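Bradyzoite pseudokinase 1 (Toxoplasma gondii, PDB 6M7Z) probably acts as a divergent, atypical kinase that regulates the membrane ultrastructure of the parasitophorous vacuole. Local coordinates at residues L97-P111 against S176-L188. Residues are numbered along the deposited sequence; the frame is centred on the assembly and turned at random.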
ATOM      1  N   LEU A  97     -10.068   1.161   8.966  1.00 32.66           N
ATOM      2  CA  LEU A  97      -9.175   0.005   8.852  1.00 35.55           C
ATOM      3  C   LEU A  97      -7.896   0.246   9.654  1.00 34.29           C
ATOM      4  O   LEU A  97      -7.481  -0.623  10.399  1.00 34.66           O
ATOM      5  CB  LEU A  97      -8.801  -0.274   7.396  1.00 35.77           C
ATOM      6  CG  LEU A  97      -9.894  -0.822   6.490  1.00 38.63           C
ATOM      7  CD1 LEU A  97      -9.285  -1.234   5.146  1.00 41.58           C
ATOM      8  CD2 LEU A  97     -10.603  -2.022   7.104  1.00 41.64           C
ATOM      9  N   TYR A  98      -7.284   1.420   9.492  1.00 36.17           N
ATOM     10  CA  TYR A  98      -5.993   1.691  10.135  1.00 35.88           C
ATOM     11  C   TYR A  98      -6.140   1.722  11.657  1.00 39.81           C
ATOM     12  O   TYR A  98      -5.247   1.238  12.344  1.00 49.56           O
ATOM     13  CB  TYR A  98      -5.342   2.971   9.591  1.00 32.99           C
ATOM     14  CG  TYR A  98      -4.501   2.725   8.363  1.00 32.49           C
ATOM     15  CD1 TYR A  98      -3.271   2.101   8.466  1.00 32.83           C
ATOM     16  CD2 TYR A  98      -4.934   3.088   7.100  1.00 32.82           C
ATOM     17  CE1 TYR A  98      -2.478   1.865   7.356  1.00 33.59           C
ATOM     18  CE2 TYR A  98      -4.156   2.858   5.977  1.00 34.98           C
ATOM     19  CZ  TYR A  98      -2.913   2.250   6.102  1.00 33.94           C
ATOM     20  OH  TYR A  98      -2.133   2.018   5.001  1.00 33.26           O
ATOM     21  N   ARG A  99      -7.262   2.260  12.163  1.00 42.46           N
ATOM     22  CA  ARG A  99      -7.434   2.492  13.609  1.00 37.10           C
ATOM     23  C   ARG A  99      -7.976   1.246  14.335  1.00 37.50           C
ATOM     24  O   ARG A  99      -7.650   1.048  15.501  1.00 38.78           O
ATOM     25  CB  ARG A  99      -8.375   3.674  13.843  1.00 37.39           C
ATOM     26  CG  ARG A  99      -7.780   5.017  13.441  1.00 37.90           C
ATOM     27  CD  ARG A  99      -8.839   6.099  13.312  1.00 39.79           C
ATOM     28  NE  ARG A  99      -9.269   6.605  14.604  1.00 42.51           N
ATOM     29  CZ  ARG A  99      -8.623   7.528  15.312  1.00 45.89           C
ATOM     30  NH1 ARG A  99      -7.459   8.010  14.903  1.00 42.12           N
ATOM     31  NH2 ARG A  99      -9.144   7.959  16.444  1.00 45.13           N
ATOM     32  N   GLU A 100      -8.812   0.439  13.667  1.00 37.06           N
ATOM     33  CA  GLU A 100      -9.582  -0.599  14.337  1.00 41.09           C
ATOM     34  C   GLU A 100      -9.201  -2.017  13.878  1.00 42.14           C
ATOM     35  O   GLU A 100      -9.542  -2.954  14.575  1.00 42.07           O
ATOM     36  CB  GLU A 100     -11.081  -0.423  14.093  1.00 42.34           C
ATOM     37  CG  GLU A 100     -11.601   0.967  14.386  1.00 44.55           C
ATOM     38  CD  GLU A 100     -11.388   1.488  15.808  1.00 49.40           C
ATOM     39  OE1 GLU A 100     -11.345   0.672  16.748  1.00 48.33           O
ATOM     40  OE2 GLU A 100     -11.272   2.722  15.974  1.00 46.79           O
ATOM     41  N   ILE A 101      -8.545  -2.197  12.731  1.00 43.54           N
ATOM     42  CA  ILE A 101      -8.431  -3.543  12.149  1.00 53.47           C
ATOM     43  C   ILE A 101      -6.976  -3.947  11.872  1.00 51.17           C
ATOM     44  O   ILE A 101      -6.595  -5.084  12.126  1.00 58.53           O
ATOM     45  CB  ILE A 101      -9.316  -3.651  10.895  1.00 58.27           C
ATOM     46  CG1 ILE A 101     -10.778  -3.448  11.300  1.00 59.22           C
ATOM     47  CG2 ILE A 101      -9.076  -4.975  10.167  1.00 62.48           C
ATOM     48  CD1 ILE A 101     -11.791  -4.036  10.330  1.00 69.69           C
ATOM     49  N   LEU A 102      -6.163  -3.032  11.348  1.00 45.41           N
ATOM     50  CA  LEU A 102      -4.785  -3.329  11.044  1.00 46.96           C
ATOM     51  C   LEU A 102      -3.951  -3.122  12.304  1.00 46.68           C
ATOM     52  O   LEU A 102      -4.127  -2.131  13.012  1.00 47.41           O
ATOM     53  CB  LEU A 102      -4.316  -2.425   9.898  1.00 45.01           C
ATOM     54  CG  LEU A 102      -5.131  -2.515   8.611  1.00 47.88           C
ATOM     55  CD1 LEU A 102      -4.710  -1.403   7.652  1.00 47.93           C
ATOM     56  CD2 LEU A 102      -4.987  -3.904   7.971  1.00 49.83           C
ATOM     57  N   PRO A 103      -3.011  -4.039  12.614  1.00 53.12           N
ATOM     58  CA  PRO A 103      -2.042  -3.806  13.686  1.00 55.63           C
ATOM     59  C   PRO A 103      -1.300  -2.476  13.483  1.00 56.16           C
ATOM     60  O   PRO A 103      -1.195  -2.003  12.360  1.00 60.41           O
ATOM     61  CB  PRO A 103      -1.054  -4.975  13.561  1.00 56.08           C
ATOM     62  CG  PRO A 103      -1.815  -6.046  12.809  1.00 57.46           C
ATOM     63  CD  PRO A 103      -2.813  -5.324  11.922  1.00 54.52           C
ATOM     64  N   LYS A 104      -0.784  -1.905  14.574  1.00 66.09           N
ATOM     65  CA  LYS A 104      -0.156  -0.589  14.546  1.00 72.43           C
ATOM     66  C   LYS A 104       1.024  -0.603  13.566  1.00 69.05           C
ATOM     67  O   LYS A 104       1.258   0.396  12.903  1.00 66.53           O
ATOM     68  CB  LYS A 104       0.214  -0.172  15.980  1.00 87.16           C
ATOM     69  CG  LYS A 104       1.247   0.937  16.174  1.00109.87           C
ATOM     70  CD  LYS A 104       0.763   2.351  15.965  1.00108.66           C
ATOM     71  CE  LYS A 104       1.919   3.324  16.003  1.00109.16           C
ATOM     72  NZ  LYS A 104       1.497   4.693  15.634  1.00119.13           N
ATOM     73  N   ARG A 105       1.772  -1.709  13.492  1.00 73.70           N
ATOM     74  CA  ARG A 105       2.756  -1.854  12.420  1.00 84.42           C
ATOM     75  C   ARG A 105       2.869  -3.332  12.020  1.00 76.96           C
ATOM     76  O   ARG A 105       3.517  -4.132  12.688  1.00 85.85           O
ATOM     77  CB  ARG A 105       4.114  -1.253  12.823  1.00102.70           C
ATOM     78  CG  ARG A 105       4.158   0.215  13.238  1.00106.27           C
ATOM     79  CD  ARG A 105       4.178   1.221  12.085  1.00110.67           C
ATOM     80  NE  ARG A 105       4.439   2.583  12.531  1.00112.05           N
ATOM     81  CZ  ARG A 105       3.587   3.611  12.457  1.00 97.39           C
ATOM     82  NH1 ARG A 105       2.354   3.453  12.005  1.00 84.99           N
ATOM     83  NH2 ARG A 105       3.984   4.815  12.823  1.00 99.60           N
ATOM     84  N   SER A 106       2.136  -3.697  10.962  1.00 78.88           N
ATOM     85  CA  SER A 106       2.445  -4.852  10.138  1.00 63.60           C
ATOM     86  C   SER A 106       3.616  -4.442   9.262  1.00 63.50           C
ATOM     87  O   SER A 106       3.522  -3.445   8.555  1.00 55.25           O
ATOM     88  CB  SER A 106       1.269  -5.277   9.304  1.00 61.22           C
ATOM     89  OG  SER A 106       0.122  -5.526  10.097  1.00 73.83           O
ATOM     90  N   PRO A 107       4.748  -5.187   9.260  1.00 70.50           N
ATOM     91  CA  PRO A 107       5.965  -4.712   8.599  1.00 63.02           C
ATOM     92  C   PRO A 107       5.864  -4.477   7.080  1.00 53.22           C
ATOM     93  O   PRO A 107       6.597  -3.652   6.550  1.00 54.22           O
ATOM     94  CB  PRO A 107       6.980  -5.832   8.867  1.00 63.52           C
ATOM     95  CG  PRO A 107       6.415  -6.599  10.053  1.00 65.73           C
ATOM     96  CD  PRO A 107       4.918  -6.509   9.892  1.00 62.70           C
ATOM     97  N   LEU A 108       4.981  -5.210   6.390  1.00 44.81           N
ATOM     98  CA  LEU A 108       4.898  -5.160   4.926  1.00 39.72           C
ATOM     99  C   LEU A 108       3.638  -4.420   4.441  1.00 35.85           C
ATOM    100  O   LEU A 108       3.303  -4.532   3.269  1.00 33.53           O
ATOM    101  CB  LEU A 108       4.926  -6.601   4.396  1.00 39.05           C
ATOM    102  CG  LEU A 108       6.252  -7.343   4.594  1.00 43.34           C
ATOM    103  CD1 LEU A 108       6.233  -8.674   3.849  1.00 44.76           C
ATOM    104  CD2 LEU A 108       7.446  -6.505   4.120  1.00 42.55           C
ATOM    105  N   LEU A 109       2.940  -3.692   5.325  1.00 37.41           N
ATOM    106  CA  LEU A 109       1.789  -2.875   4.938  1.00 36.72           C
ATOM    107  C   LEU A 109       2.134  -1.390   5.144  1.00 36.41           C
ATOM    108  O   LEU A 109       2.821  -1.046   6.115  1.00 36.14           O
ATOM    109  CB  LEU A 109       0.564  -3.271   5.767  1.00 37.50           C
ATOM    110  CG  LEU A 109       0.145  -4.746   5.684  1.00 38.52           C
ATOM    111  CD1 LEU A 109      -1.157  -5.003   6.434  1.00 39.46           C
ATOM    112  CD2 LEU A 109      -0.001  -5.233   4.250  1.00 37.56           C
ATOM    113  N   LEU A 110       1.661  -0.528   4.224  1.00 34.19           N
ATOM    114  CA  LEU A 110       1.905   0.908   4.288  1.00 33.65           C
ATOM    115  C   LEU A 110       1.412   1.427   5.642  1.00 34.52           C
ATOM    116  O   LEU A 110       0.232   1.316   5.954  1.00 35.82           O
ATOM    117  CB  LEU A 110       1.186   1.588   3.127  1.00 32.15           C
ATOM    118  CG  LEU A 110       1.322   3.117   3.026  1.00 32.80           C
ATOM    119  CD1 LEU A 110       2.764   3.498   2.717  1.00 32.98           C
ATOM    120  CD2 LEU A 110       0.389   3.674   1.943  1.00 32.39           C
ATOM    121  N   PRO A 111       2.290   1.963   6.507  1.00 34.46           N
ATOM    122  CA  PRO A 111       1.867   2.484   7.801  1.00 36.46           C
ATOM    123  C   PRO A 111       1.173   3.853   7.729  1.00 36.19           C
ATOM    124  O   PRO A 111       1.489   4.660   6.860  1.00 36.78           O
ATOM    125  CB  PRO A 111       3.176   2.608   8.604  1.00 36.45           C
ATOM    126  CG  PRO A 111       4.286   2.701   7.559  1.00 36.53           C
ATOM    127  CD  PRO A 111       3.736   2.073   6.300  1.00 35.07           C
ATOM    128  N   SER A 176       4.843   0.237  -2.692  1.00 32.53           N
ATOM    129  CA  SER A 176       5.703   1.414  -2.661  1.00 34.60           C
ATOM    130  C   SER A 176       6.956   1.136  -1.815  1.00 38.07           C
ATOM    131  O   SER A 176       7.009   0.199  -1.030  1.00 36.90           O
ATOM    132  CB  SER A 176       4.951   2.621  -2.195  1.00 34.07           C
ATOM    133  OG  SER A 176       4.613   2.534  -0.822  1.00 33.02           O
ATOM    134  N   VAL A 177       7.979   1.955  -2.033  1.00 38.27           N
ATOM    135  CA  VAL A 177       9.259   1.784  -1.402  1.00 39.63           C
ATOM    136  C   VAL A 177       9.404   2.892  -0.362  1.00 41.15           C
ATOM    137  O   VAL A 177       9.380   4.064  -0.716  1.00 39.21           O
ATOM    138  CB  VAL A 177      10.402   1.842  -2.433  1.00 40.77           C
ATOM    139  CG1 VAL A 177      11.755   1.640  -1.757  1.00 42.33           C
ATOM    140  CG2 VAL A 177      10.203   0.840  -3.565  1.00 37.87           C
ATOM    141  N   LEU A 178       9.530   2.513   0.916  1.00 44.04           N
ATOM    142  CA  LEU A 178       9.678   3.497   1.985  1.00 46.95           C
ATOM    143  C   LEU A 178      11.105   4.039   1.950  1.00 49.01           C
ATOM    144  O   LEU A 178      11.997   3.458   1.319  1.00 47.57           O
ATOM    145  CB  LEU A 178       9.345   2.850   3.332  1.00 47.65           C
ATOM    146  CG  LEU A 178       7.896   2.367   3.494  1.00 46.11           C
ATOM    147  CD1 LEU A 178       7.663   1.804   4.889  1.00 45.63           C
ATOM    148  CD2 LEU A 178       6.913   3.489   3.199  1.00 44.65           C
ATOM    149  N   PRO A 179      11.373   5.207   2.588  1.00 49.05           N
ATOM    150  CA  PRO A 179      12.731   5.751   2.639  1.00 52.05           C
ATOM    151  C   PRO A 179      13.789   4.748   3.136  1.00 53.54           C
ATOM    152  O   PRO A 179      14.888   4.736   2.593  1.00 55.94           O
ATOM    153  CB  PRO A 179      12.595   6.962   3.551  1.00 51.27           C
ATOM    154  CG  PRO A 179      11.168   7.402   3.325  1.00 50.07           C
ATOM    155  CD  PRO A 179      10.388   6.107   3.202  1.00 48.69           C
ATOM    156  N   ASP A 180      13.454   3.871   4.089  1.00 50.42           N
ATOM    157  CA  ASP A 180      14.459   2.920   4.578  1.00 55.52           C
ATOM    158  C   ASP A 180      14.649   1.740   3.599  1.00 60.80           C
ATOM    159  O   ASP A 180      15.481   0.861   3.854  1.00 71.42           O
ATOM    160  CB  ASP A 180      14.158   2.470   6.013  1.00 53.61           C
ATOM    161  CG  ASP A 180      12.931   1.592   6.167  1.00 58.62           C
ATOM    162  OD1 ASP A 180      12.288   1.274   5.118  1.00 56.87           O
ATOM    163  OD2 ASP A 180      12.626   1.246   7.339  1.00 54.84           O
ATOM    164  N   GLY A 181      13.878   1.699   2.501  1.00 62.34           N
ATOM    165  CA  GLY A 181      14.024   0.672   1.442  1.00 50.32           C
ATOM    166  C   GLY A 181      13.076  -0.514   1.594  1.00 44.38           C
ATOM    167  O   GLY A 181      13.086  -1.417   0.733  1.00 45.08           O
ATOM    168  N   THR A 182      12.271  -0.548   2.669  1.00 40.93           N
ATOM    169  CA  THR A 182      11.217  -1.551   2.834  1.00 39.69           C
ATOM    170  C   THR A 182      10.184  -1.371   1.716  1.00 39.66           C
ATOM    171  O   THR A 182       9.810  -0.239   1.412  1.00 39.75           O
ATOM    172  CB  THR A 182      10.502  -1.417   4.187  1.00 40.38           C
ATOM    173  OG1 THR A 182      11.464  -1.282   5.226  1.00 41.03           O
ATOM    174  CG2 THR A 182       9.610  -2.596   4.511  1.00 40.56           C
ATOM    175  N   VAL A 183       9.745  -2.480   1.112  1.00 38.23           N
ATOM    176  CA  VAL A 183       8.677  -2.465   0.123  1.00 36.83           C
ATOM    177  C   VAL A 183       7.397  -2.935   0.811  1.00 34.89           C
ATOM    178  O   VAL A 183       7.366  -4.018   1.359  1.00 33.67           O
ATOM    179  CB  VAL A 183       9.022  -3.341  -1.092  1.00 37.51           C
ATOM    180  CG1 VAL A 183       7.863  -3.459  -2.059  1.00 39.15           C
ATOM    181  CG2 VAL A 183      10.262  -2.836  -1.798  1.00 37.52           C
ATOM    182  N   VAL A 184       6.348  -2.105   0.731  1.00 34.68           N
ATOM    183  CA  VAL A 184       5.102  -2.300   1.479  1.00 34.01           C
ATOM    184  C   VAL A 184       3.903  -2.266   0.526  1.00 31.80           C
ATOM    185  O   VAL A 184       3.954  -1.644  -0.520  1.00 28.89           O
ATOM    186  CB  VAL A 184       4.934  -1.260   2.605  1.00 36.22           C
ATOM    187  CG1 VAL A 184       6.101  -1.345   3.593  1.00 37.94           C
ATOM    188  CG2 VAL A 184       4.766   0.155   2.061  1.00 35.18           C
ATOM    189  N   LEU A 185       2.831  -2.952   0.947  1.00 31.09           N
ATOM    190  CA  LEU A 185       1.574  -2.991   0.235  1.00 28.90           C
ATOM    191  C   LEU A 185       0.654  -1.910   0.794  1.00 28.04           C
ATOM    192  O   LEU A 185       0.360  -1.889   1.986  1.00 27.68           O
ATOM    193  CB  LEU A 185       0.942  -4.367   0.407  1.00 28.60           C
ATOM    194  CG  LEU A 185      -0.416  -4.570  -0.257  1.00 28.45           C
ATOM    195  CD1 LEU A 185      -0.360  -4.227  -1.748  1.00 27.04           C
ATOM    196  CD2 LEU A 185      -0.879  -6.004  -0.050  1.00 28.42           C
ATOM    197  N   GLY A 186       0.188  -1.038  -0.107  1.00 27.43           N
ATOM    198  CA  GLY A 186      -0.760   0.044   0.198  1.00 27.26           C
ATOM    199  C   GLY A 186      -2.035  -0.106  -0.635  1.00 26.75           C
ATOM    200  O   GLY A 186      -2.418  -1.234  -1.043  1.00 25.02           O
ATOM    201  N   GLY A 187      -2.697   1.033  -0.868  1.00 26.61           N
ATOM    202  CA  GLY A 187      -3.970   1.067  -1.542  1.00 26.77           C
ATOM    203  C   GLY A 187      -5.036   0.274  -0.802  1.00 26.92           C
ATOM    204  O   GLY A 187      -5.870  -0.379  -1.424  1.00 26.23           O
ATOM    205  N   LEU A 188      -5.025   0.364   0.536  1.00 27.85           N
ATOM    206  CA  LEU A 188      -5.850  -0.504   1.372  1.00 28.34           C
ATOM    207  C   LEU A 188      -7.295  -0.012   1.500  1.00 28.48           C
ATOM    208  O   LEU A 188      -8.106  -0.683   2.145  1.00 28.06           O
ATOM    209  CB  LEU A 188      -5.191  -0.614   2.750  1.00 30.03           C
ATOM    210  CG  LEU A 188      -3.811  -1.268   2.759  1.00 30.52           C
ATOM    211  CD1 LEU A 188      -3.323  -1.401   4.207  1.00 32.57           C
ATOM    212  CD2 LEU A 188      -3.849  -2.627   2.069  1.00 29.71           C
TER
HETATM  213  O   HOH W   1      -3.403   2.157   2.369  1.00 18.45           O
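The Y98 ring meets L188 obliquely, with L188 CD1 3.7 Å from Y98 OH. L102 CD1 lies over one face of the ring, offset toward its rim. L110 O sits in the ring plane at the hydroxyl edge and accepts a 2.6 Å bond from Y98 OH. A water donates to the same hydroxyl and accepts from L188 N, which bridges the two segments. L102 CD1 also touches L188 CD1 at 3.7 Å. On the helix, L97 CD1 packs against the backbone carbonyl of L188.

Beyond the helix, a single beta bridge pairs L109 with L185. L185 N donates to L108 O at 2.8 Å. L110 N donates to L185 O at 2.9 Å.

In a kinase fold, helix 88-101 probably corresponds to the αC helix and 102-111 to the αC-β4 loop. Strands 175-177 and 183-185 probably match β7 and β8. G187 and L188 probably occupy the first two positions of the DFG motif, with L188 in place of the phenylalanine. H167, the probable HRD histidine, bonds G186 O.

L110 CG is anti to the backbone N (chi1 180°). This carries CD1 to V184 CG2, 4.0 Å away, and close to L178 CD2; the L110 and V184 side chains cross at about a right angle. CB of L110 rests on G186 CA. P111 CD and L178 CD1 reach toward each other and meet at 4.2 Å. L109 and L185 lie side by side, pointing the same way. L108 CD2 packs on V183 O, and helix 146-161 touches L108 and L109.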